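Side-chain contacts in GNAT family acetyltransferase (Mycobacterium smegmatis, PDB 6C30), which probably transfers an acetyl group from acetyl-CoA to an amino group of its substrate, as an N-acetyltransferase of the GNAT family: residues 130-135 with 206-211; 137-142 with 169-174. All coordinates share one frame; numbering follows the deposited sequence.

Interaction 1. Residues 130-135 with 206-211; sequences IATAAL and HRLVAA
T132 and A133 of helix 130-143 meet one side chain of helix 204-217, the branched end of L208, in a helix-helix contact of the GNAT fold. Helix 130-143 follows strand 114-121; in GNAT enzymes the turn between such a strand and helix usually receives the pyrophosphate of acetyl-CoA. T132 comes first. Its OG1 sits between the backbone N and the carbonyl carbon (chi1 54°) and is hydrogen-bonded to the carbonyl O of G129, just before the helix; with its hydroxyl thereby satisfied, the threonine can serve as a packing surface, OG1 lying 3.8 Å from L208 CD1. The two side chains cross at about a right angle. A133 follows, and its small methyl lets the helices come close: its CA is 6.9 Å from the CA of L208. L208 suits the opposing place because it is long and forked. With CG anti to the backbone N (chi1 -168°), it reaches across and divides its methyls between neighbouring residues, CD1 going to T132 and CD2 to A133. CD1 also lies 3.8 Å from the carbonyl O of T132, while CD2 touches A133 at two points, 3.7 Å from CA and 3.9 Å from CB.

Interaction 2. Residues 137-142 with 169-174; sequences MGLDHC and VGFREE
L139 meets F171 from the opposite direction, each methyl of the leucine going to a different atom of the ring: CD2 lies 3.9 Å from F171 CZ and CD1 4.1 Å from F171 CE2. Both methyls come obliquely from the same side of the ring plane. V169 adds a looser touch, its CG2 4.5 Å from L139 CD1. All three residues are buried and apolar, so they pack without leaving a polar side-chain atom to be satisfied. With CG beside the backbone N (chi1 -77°), the phenylalanine ring reaches inward from the loop, although its backbone remains distant from the helix. That loop is set by G170, where helix 160-169 ends in a Schellman motif; the positive phi of 125° would jam a side chain against the preceding carbonyl O, so glycine fits here. Farther along, R172 and E174 form a salt bridge, and R172 NE also pairs with E199 and E174 OE1 with R150. Beneath the contact lies the sheet: F171 packs on V193 and I195 of strand 186-196, and L139 rests on I195 and on I151 of strand 150-155, joining helix 130-143 to the turn between helix 160-169 and strand 172-180.

Overall arrangement
Both interactions draw on helix 130-143, interaction 1 on its first turns and interaction 2 on its later ones, with centres about 10 Å apart on the same side of the chain's centre. In sequence, both pieces of interaction 2 fall between the two segments of interaction 1. The sites touch directly: T132 O is 3.6 Å from V169 CG1, and V209 CG2 is 3.8 Å from M137 N. Helix 130-143 thus joins helix 204-217, the last of the chain, to the end of helix 160-169 and the turn that leads into strand 172-180. Packed by these elements, helix 130-143 probably begins beside the acetyl-CoA site, as in other GNAT enzymes.

Interaction 1. Residues 130-135 with 206-211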
# COMPACT_ATOMS: atom_id res chain seq x y z
N ILE A 130 -1.41 14.08 -8.68
CA ILE A 130 -0.59 12.99 -8.15
C ILE A 130 0.81 13.49 -7.79
O ILE A 130 1.32 13.21 -6.70
CB ILE A 130 -0.51 11.81 -9.14
CG1 ILE A 130 -1.90 11.18 -9.32
CG2 ILE A 130 0.49 10.77 -8.64
CD1 ILE A 130 -1.95 10.11 -10.40
N ALA A 131 1.42 14.28 -8.67
CA ALA A 131 2.76 14.80 -8.38
C ALA A 131 2.76 15.76 -7.20
O ALA A 131 3.64 15.71 -6.37
CB ALA A 131 3.34 15.47 -9.60
N THR A 132 1.76 16.64 -7.12
CA THR A 132 1.72 17.56 -5.99
C THR A 132 1.51 16.80 -4.68
O THR A 132 2.15 17.11 -3.68
CB THR A 132 0.62 18.63 -6.15
OG1 THR A 132 -0.63 17.99 -6.39
CG2 THR A 132 0.96 19.57 -7.30
N ALA A 133 0.68 15.76 -4.70
CA ALA A 133 0.50 14.94 -3.51
C ALA A 133 1.78 14.21 -3.12
O ALA A 133 2.11 14.12 -1.93
CB ALA A 133 -0.63 13.93 -3.72
N ALA A 134 2.48 13.68 -4.11
CA ALA A 134 3.73 12.97 -3.85
C ALA A 134 4.78 13.89 -3.24
O ALA A 134 5.45 13.53 -2.27
CB ALA A 134 4.26 12.33 -5.13
N LEU A 135 4.93 15.08 -3.81
CA LEU A 135 5.86 16.05 -3.26
C LEU A 135 5.47 16.48 -1.85
O LEU A 135 6.33 16.61 -0.97
CB LEU A 135 5.93 17.28 -4.17
CG LEU A 135 6.65 17.05 -5.50
CD1 LEU A 135 6.36 18.20 -6.43
CD2 LEU A 135 8.16 16.94 -5.29
N HIS A 206 1.42 21.30 3.29
CA HIS A 206 0.83 20.84 4.54
C HIS A 206 -0.69 20.74 4.43
O HIS A 206 -1.28 19.77 4.91
CB HIS A 206 1.20 21.75 5.70
CG HIS A 206 0.52 21.38 6.98
ND1 HIS A 206 0.88 20.27 7.72
CD2 HIS A 206 -0.53 21.94 7.62
CE1 HIS A 206 0.09 20.18 8.78
NE2 HIS A 206 -0.77 21.18 8.74
N ARG A 207 -1.32 21.72 3.78
CA ARG A 207 -2.77 21.69 3.64
C ARG A 207 -3.20 20.49 2.80
O ARG A 207 -4.21 19.85 3.10
CB ARG A 207 -3.28 23.00 3.02
CG ARG A 207 -3.14 24.19 3.97
CD ARG A 207 -3.90 25.43 3.48
NE ARG A 207 -3.40 25.94 2.21
CZ ARG A 207 -2.35 26.76 2.09
NH1 ARG A 207 -1.68 27.14 3.17
NH2 ARG A 207 -1.98 27.18 0.89
N LEU A 208 -2.42 20.16 1.78
CA LEU A 208 -2.76 19.04 0.91
C LEU A 208 -2.73 17.72 1.69
O LEU A 208 -3.66 16.91 1.60
CB LEU A 208 -1.79 18.99 -0.29
CG LEU A 208 -2.09 18.09 -1.49
CD1 LEU A 208 -1.20 18.47 -2.67
CD2 LEU A 208 -1.93 16.59 -1.18
N VAL A 209 -1.66 17.51 2.44
CA VAL A 209 -1.52 16.29 3.21
C VAL A 209 -2.60 16.19 4.29
O VAL A 209 -3.21 15.13 4.46
CB VAL A 209 -0.11 16.19 3.84
CG1 VAL A 209 -0.08 15.11 4.90
CG2 VAL A 209 0.93 15.92 2.76
N ALA A 210 -2.87 17.29 4.99
CA ALA A 210 -3.87 17.27 6.05
C ALA A 210 -5.25 16.94 5.49
O ALA A 210 -5.97 16.12 6.04
CB ALA A 210 -3.90 18.60 6.79
N ALA A 211 -5.61 17.57 4.37
CA ALA A 211 -6.88 17.32 3.73
C ALA A 211 -6.93 15.88 3.20
O ALA A 211 -7.97 15.22 3.28
CB ALA A 211 -7.12 18.31 2.59

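Interaction 2. Residues 137-142 with 169-174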
# COMPACT_ATOMS: atom_id res chain seq x y z
N MET A 137 3.73 14.79 0.39
CA MET A 137 4.05 13.67 1.27
C MET A 137 5.56 13.59 1.51
O MET A 137 6.00 13.35 2.62
CB MET A 137 3.55 12.36 0.67
CG MET A 137 2.04 12.16 0.84
SD MET A 137 1.50 10.50 0.37
CE MET A 137 1.57 10.61 -1.42
N GLY A 138 6.34 13.77 0.44
CA GLY A 138 7.78 13.73 0.57
C GLY A 138 8.28 14.77 1.55
O GLY A 138 9.10 14.48 2.43
N LEU A 139 7.77 15.99 1.40
CA LEU A 139 8.16 17.08 2.29
C LEU A 139 7.79 16.78 3.73
O LEU A 139 8.60 17.00 4.63
CB LEU A 139 7.50 18.40 1.84
CG LEU A 139 8.05 18.99 0.55
CD1 LEU A 139 7.21 20.20 0.14
CD2 LEU A 139 9.53 19.36 0.69
N ASP A 140 6.57 16.30 3.95
CA ASP A 140 6.16 16.02 5.32
C ASP A 140 7.07 14.97 5.95
O ASP A 140 7.53 15.12 7.08
CB ASP A 140 4.70 15.55 5.36
CG ASP A 140 4.19 15.40 6.77
OD1 ASP A 140 3.89 16.44 7.40
OD2 ASP A 140 4.09 14.25 7.25
N HIS A 141 7.37 13.93 5.19
CA HIS A 141 8.25 12.88 5.67
C HIS A 141 9.66 13.39 5.95
O HIS A 141 10.26 13.07 6.97
CB HIS A 141 8.29 11.74 4.65
CG HIS A 141 8.94 10.50 5.17
ND1 HIS A 141 8.38 9.74 6.17
CD2 HIS A 141 10.11 9.89 4.85
CE1 HIS A 141 9.16 8.71 6.44
NE2 HIS A 141 10.22 8.78 5.64
N CYS A 142 10.19 14.20 5.04
CA CYS A 142 11.54 14.74 5.20
C CYS A 142 11.67 15.65 6.41
O CYS A 142 12.69 15.62 7.09
CB CYS A 142 11.95 15.50 3.94
SG CYS A 142 12.42 14.41 2.57
N VAL A 169 3.03 23.57 -4.46
CA VAL A 169 3.13 23.05 -3.10
C VAL A 169 3.95 23.93 -2.16
O VAL A 169 3.96 23.68 -0.96
CB VAL A 169 3.70 21.61 -3.07
CG1 VAL A 169 2.81 20.68 -3.87
CG2 VAL A 169 5.13 21.55 -3.59
N GLY A 170 4.63 24.95 -2.69
CA GLY A 170 5.30 25.91 -1.83
C GLY A 170 6.78 26.15 -2.07
O GLY A 170 7.42 26.90 -1.34
N PHE A 171 7.34 25.53 -3.10
CA PHE A 171 8.75 25.78 -3.40
C PHE A 171 8.98 27.22 -3.86
O PHE A 171 8.20 27.76 -4.65
CB PHE A 171 9.26 24.80 -4.46
CG PHE A 171 9.53 23.43 -3.92
CD1 PHE A 171 10.75 23.14 -3.32
CD2 PHE A 171 8.58 22.43 -4.01
CE1 PHE A 171 11.00 21.87 -2.81
CE2 PHE A 171 8.82 21.16 -3.51
CZ PHE A 171 10.04 20.88 -2.91
N ARG A 172 10.07 27.82 -3.36
CA ARG A 172 10.52 29.16 -3.76
C ARG A 172 11.66 29.09 -4.76
O ARG A 172 12.59 28.32 -4.56
CB ARG A 172 11.03 29.95 -2.55
CG ARG A 172 10.05 30.16 -1.42
CD ARG A 172 10.78 30.74 -0.20
NE ARG A 172 11.47 29.70 0.56
CZ ARG A 172 12.77 29.41 0.45
NH1 ARG A 172 13.55 30.10 -0.38
NH2 ARG A 172 13.29 28.44 1.19
N GLU A 173 11.64 29.92 -5.79
CA GLU A 173 12.83 30.05 -6.65
C GLU A 173 13.98 30.70 -5.88
O GLU A 173 13.80 31.78 -5.28
CB GLU A 173 12.52 30.87 -7.90
CG GLU A 173 11.60 30.17 -8.89
CD GLU A 173 11.40 30.97 -10.16
OE1 GLU A 173 12.06 32.02 -10.32
OE2 GLU A 173 10.56 30.56 -10.99
N GLU A 174 15.15 30.07 -5.89
CA GLU A 174 16.32 30.61 -5.20
C GLU A 174 17.43 31.01 -6.16
O GLU A 174 18.24 31.86 -5.82
CB GLU A 174 16.87 29.59 -4.19
CG GLU A 174 15.96 29.45 -2.98
CD GLU A 174 16.62 28.79 -1.80
OE1 GLU A 174 17.46 27.90 -2.00
OE2 GLU A 174 16.28 29.16 -0.66